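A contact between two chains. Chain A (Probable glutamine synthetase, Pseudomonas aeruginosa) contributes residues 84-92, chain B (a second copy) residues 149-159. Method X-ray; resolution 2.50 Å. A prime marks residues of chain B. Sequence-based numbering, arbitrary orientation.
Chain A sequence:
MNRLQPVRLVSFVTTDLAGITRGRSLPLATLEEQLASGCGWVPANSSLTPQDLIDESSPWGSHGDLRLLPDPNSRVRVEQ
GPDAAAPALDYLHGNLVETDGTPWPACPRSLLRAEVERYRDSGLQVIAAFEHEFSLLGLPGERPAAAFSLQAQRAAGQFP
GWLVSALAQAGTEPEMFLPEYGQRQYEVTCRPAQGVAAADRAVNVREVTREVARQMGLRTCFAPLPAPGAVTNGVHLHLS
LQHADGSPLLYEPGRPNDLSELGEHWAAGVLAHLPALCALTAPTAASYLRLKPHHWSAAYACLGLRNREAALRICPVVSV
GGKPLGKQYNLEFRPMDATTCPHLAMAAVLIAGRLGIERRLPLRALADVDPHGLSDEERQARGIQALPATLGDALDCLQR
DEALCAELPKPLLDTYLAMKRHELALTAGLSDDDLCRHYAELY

Chain A (84-92) AAAPALDYL
Chain B 149-159: SLQAQRAAGQF

Chain A enters this contact as a loop, residues 84-88, that becomes a strand at Leu89-Leu92; chain B supplies a helix that begins at Leu150′, with Ser149′ at its N-cap and a type II' turn, Ala156′ to Phe159′, behind it. Strand and helix run nearly antiparallel, their N-to-C directions 154° apart and their axes 11.3 Å apart at closest approach. The register follows that direction: Pro87 CA lies 6.4 Å from Gln158′ CA, Leu89 CA 8.5 Å from Arg154′ CA, and Tyr91 CA 9.2 Å from Leu150′ CA. Together the two stretches bury 410 Å².

Ala84 makes no contact. Ala85 (phi/psi -91/3) meets the end of Gln158′, whose chi1 is m and chi2 138°, between wells. Ala85 O and Gln158′ NE2 are 2.9 Å apart, but the angle is too poor for a hydrogen bond; Ala85 CB is 3.6 Å from the same NE2.

From Ala86 to Ala88 the backbone is extended, with psi of 152°, 152° and 158°. Pro87, C-gamma exo, points its CA-to-CB bond toward chain B and rests on the turn, with its CG 3.5 Å from Gly157′ O. Gly157′ leaves the helical conformation at phi/psi 61/-128, a positive phi that favours glycine; Gly157′ N bonds back to Arg154′ O at 3.0 Å, and Phe159′ N closes the turn on Ala156′ O at 3.1 Å.

The polar centre is Arg154′, with chi1 to chi3 all m and chi4 -164°. Its CA-to-CB bond points sideways, yet its end reaches the loop. Arg154′ NH2 donates to Pro87 O at 2.9 Å (N-H...O angle 145°), Arg154′ NH1 to Ala88 O at 2.9 Å (149°), and a weak bond runs from Arg154′ NH2 to Ala88 O at 3.2 Å (136°). Both carbonyl oxygens lie at the guanidinium edge, near its plane. Ala88 contributes this carbonyl while its CA-to-CB bond points away.

The CA-to-CB bond of Leu89 (phi/psi -99/112; chi1 t, chi2 p) points sideways, and the end of its side chain comes nearer. Leu89 CD1 covers one face of the guanidinium, 3.8 Å from Arg154′ CZ, and lies 4.2 Å from Leu150′ CD2. The CA-to-CB bond of Asp90 points away, and its carboxylate oxygens are hydrogen-bonded elsewhere in the structure.

The CA-to-CB bond of Tyr91 (phi/psi -162/162; chi1 p, chi2 85°) points toward chain B, and its ring meets Leu150′ (chi1 t, chi2 p). Leu150′ CD2 sits over one ring face, 4.2 Å from the centroid of the Tyr91 ring and 27° off its normal, a CH-pi contact; Tyr91 CD2 is 3.8 Å from that methyl, Leu150′ CD2.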

# COMPACT_ATOMS: atom_id res chain seq x y z
N ALA A 84 10.10 15.80 -8.15
CA ALA A 84 11.49 15.87 -8.69
C ALA A 84 11.64 15.14 -10.03
O ALA A 84 12.59 15.40 -10.79
CB ALA A 84 12.50 15.40 -7.66
N ALA A 85 10.64 14.31 -10.35
CA ALA A 85 10.63 13.52 -11.57
C ALA A 85 9.94 14.25 -12.74
O ALA A 85 9.79 13.67 -13.83
CB ALA A 85 9.99 12.16 -11.31
N ALA A 86 9.51 15.50 -12.53
CA ALA A 86 8.66 16.15 -13.53
C ALA A 86 9.45 16.96 -14.55
O ALA A 86 10.52 17.43 -14.27
CB ALA A 86 7.57 16.99 -12.90
N PRO A 87 8.94 17.09 -15.74
CA PRO A 87 9.79 17.75 -16.70
C PRO A 87 9.93 19.24 -16.33
O PRO A 87 9.03 19.82 -15.70
CB PRO A 87 9.01 17.60 -18.03
CG PRO A 87 7.87 16.58 -17.74
CD PRO A 87 7.60 16.72 -16.28
N ALA A 88 11.05 19.88 -16.70
CA ALA A 88 11.06 21.31 -16.61
C ALA A 88 9.78 21.82 -17.34
O ALA A 88 9.20 21.12 -18.15
CB ALA A 88 12.32 21.87 -17.24
N LEU A 89 9.36 23.02 -17.00
CA LEU A 89 8.44 23.79 -17.76
C LEU A 89 9.22 24.78 -18.57
O LEU A 89 9.80 25.69 -18.02
CB LEU A 89 7.55 24.54 -16.79
CG LEU A 89 6.39 25.32 -17.45
CD1 LEU A 89 5.39 24.44 -18.22
CD2 LEU A 89 5.66 26.15 -16.40
N ASP A 90 9.22 24.62 -19.87
CA ASP A 90 10.02 25.49 -20.70
C ASP A 90 9.25 25.96 -21.90
O ASP A 90 8.85 25.15 -22.72
CB ASP A 90 11.26 24.74 -21.16
CG ASP A 90 12.32 25.65 -21.67
OD1 ASP A 90 12.01 26.83 -22.05
OD2 ASP A 90 13.50 25.17 -21.68
N TYR A 91 9.04 27.25 -22.03
CA TYR A 91 8.25 27.76 -23.18
C TYR A 91 8.51 29.25 -23.35
O TYR A 91 8.98 29.90 -22.42
CB TYR A 91 6.71 27.53 -22.98
CG TYR A 91 6.18 28.35 -21.83
CD1 TYR A 91 5.80 29.68 -22.01
CD2 TYR A 91 6.09 27.81 -20.56
CE1 TYR A 91 5.30 30.44 -20.92
CE2 TYR A 91 5.59 28.54 -19.48
CZ TYR A 91 5.22 29.86 -19.66
OH TYR A 91 4.79 30.58 -18.55
N LEU A 92 8.18 29.75 -24.53
CA LEU A 92 8.32 31.14 -24.94
C LEU A 92 6.99 31.66 -25.54
O LEU A 92 6.31 30.93 -26.30
CB LEU A 92 9.37 31.26 -26.06
CG LEU A 92 10.81 30.86 -25.82
CD1 LEU A 92 11.00 29.38 -26.06
CD2 LEU A 92 11.74 31.63 -26.74
N SER B 149 -3.65 23.07 -25.77
CA SER B 149 -3.30 23.92 -24.65
C SER B 149 -2.10 23.40 -23.87
O SER B 149 -1.86 22.17 -23.83
CB SER B 149 -4.52 24.22 -23.73
OG SER B 149 -4.98 23.07 -23.04
N LEU B 150 -1.35 24.34 -23.27
CA LEU B 150 -0.13 24.00 -22.49
C LEU B 150 -0.55 23.00 -21.41
O LEU B 150 0.13 22.02 -21.15
CB LEU B 150 0.57 25.24 -21.83
CG LEU B 150 1.95 25.01 -21.15
CD1 LEU B 150 2.91 24.23 -22.04
CD2 LEU B 150 2.62 26.31 -20.75
N GLN B 151 -1.73 23.23 -20.83
CA GLN B 151 -2.16 22.33 -19.79
C GLN B 151 -2.34 20.94 -20.29
O GLN B 151 -2.01 19.97 -19.54
CB GLN B 151 -3.38 22.85 -19.06
CG GLN B 151 -3.05 23.91 -18.01
CD GLN B 151 -4.23 24.04 -17.09
OE1 GLN B 151 -5.25 24.52 -17.50
NE2 GLN B 151 -4.10 23.56 -15.85
N ALA B 152 -2.76 20.80 -21.55
CA ALA B 152 -3.00 19.43 -22.07
C ALA B 152 -1.68 18.76 -22.31
O ALA B 152 -1.56 17.55 -22.11
CB ALA B 152 -3.85 19.38 -23.34
N GLN B 153 -0.67 19.51 -22.75
CA GLN B 153 0.65 18.92 -22.89
C GLN B 153 1.20 18.54 -21.48
O GLN B 153 1.69 17.43 -21.28
CB GLN B 153 1.59 19.84 -23.69
CG GLN B 153 3.02 19.32 -23.71
CD GLN B 153 3.74 19.46 -25.03
OE1 GLN B 153 3.17 19.80 -26.09
NE2 GLN B 153 5.05 19.20 -24.98
N ARG B 154 1.03 19.43 -20.49
CA ARG B 154 1.44 19.12 -19.13
C ARG B 154 0.76 17.94 -18.51
O ARG B 154 1.41 17.25 -17.71
CB ARG B 154 1.24 20.31 -18.23
CG ARG B 154 2.18 21.44 -18.61
CD ARG B 154 3.60 20.98 -18.99
NE ARG B 154 4.41 20.78 -17.80
CZ ARG B 154 5.76 20.68 -17.83
NH1 ARG B 154 6.45 20.68 -18.99
NH2 ARG B 154 6.42 20.57 -16.68
N ALA B 155 -0.51 17.69 -18.87
CA ALA B 155 -1.27 16.60 -18.23
C ALA B 155 -0.62 15.28 -18.53
O ALA B 155 -0.72 14.31 -17.74
CB ALA B 155 -2.74 16.57 -18.65
N ALA B 156 0.08 15.24 -19.66
CA ALA B 156 0.72 14.01 -20.17
C ALA B 156 1.95 13.62 -19.34
O ALA B 156 2.51 12.54 -19.56
CB ALA B 156 1.07 14.16 -21.64
N GLY B 157 2.29 14.46 -18.35
CA GLY B 157 3.35 14.14 -17.39
C GLY B 157 4.70 13.94 -18.10
O GLY B 157 5.08 14.76 -18.94
N GLN B 158 5.35 12.81 -17.82
CA GLN B 158 6.67 12.42 -18.44
C GLN B 158 6.58 11.74 -19.84
O GLN B 158 7.62 11.38 -20.45
CB GLN B 158 7.52 11.53 -17.47
CG GLN B 158 7.92 12.20 -16.15
CD GLN B 158 7.81 11.34 -14.88
OE1 GLN B 158 8.10 10.14 -14.88
NE2 GLN B 158 7.43 11.98 -13.77
N PHE B 159 5.35 11.55 -20.32
CA PHE B 159 5.11 10.80 -21.57
C PHE B 159 5.69 11.53 -22.77
O PHE B 159 6.49 10.94 -23.49
CB PHE B 159 3.61 10.47 -21.81
CG PHE B 159 3.36 9.81 -23.14
CD1 PHE B 159 3.64 8.44 -23.30
CD2 PHE B 159 2.90 10.55 -24.22
CE1 PHE B 159 3.47 7.85 -24.52
CE2 PHE B 159 2.75 9.97 -25.44
CZ PHE B 159 3.03 8.61 -25.60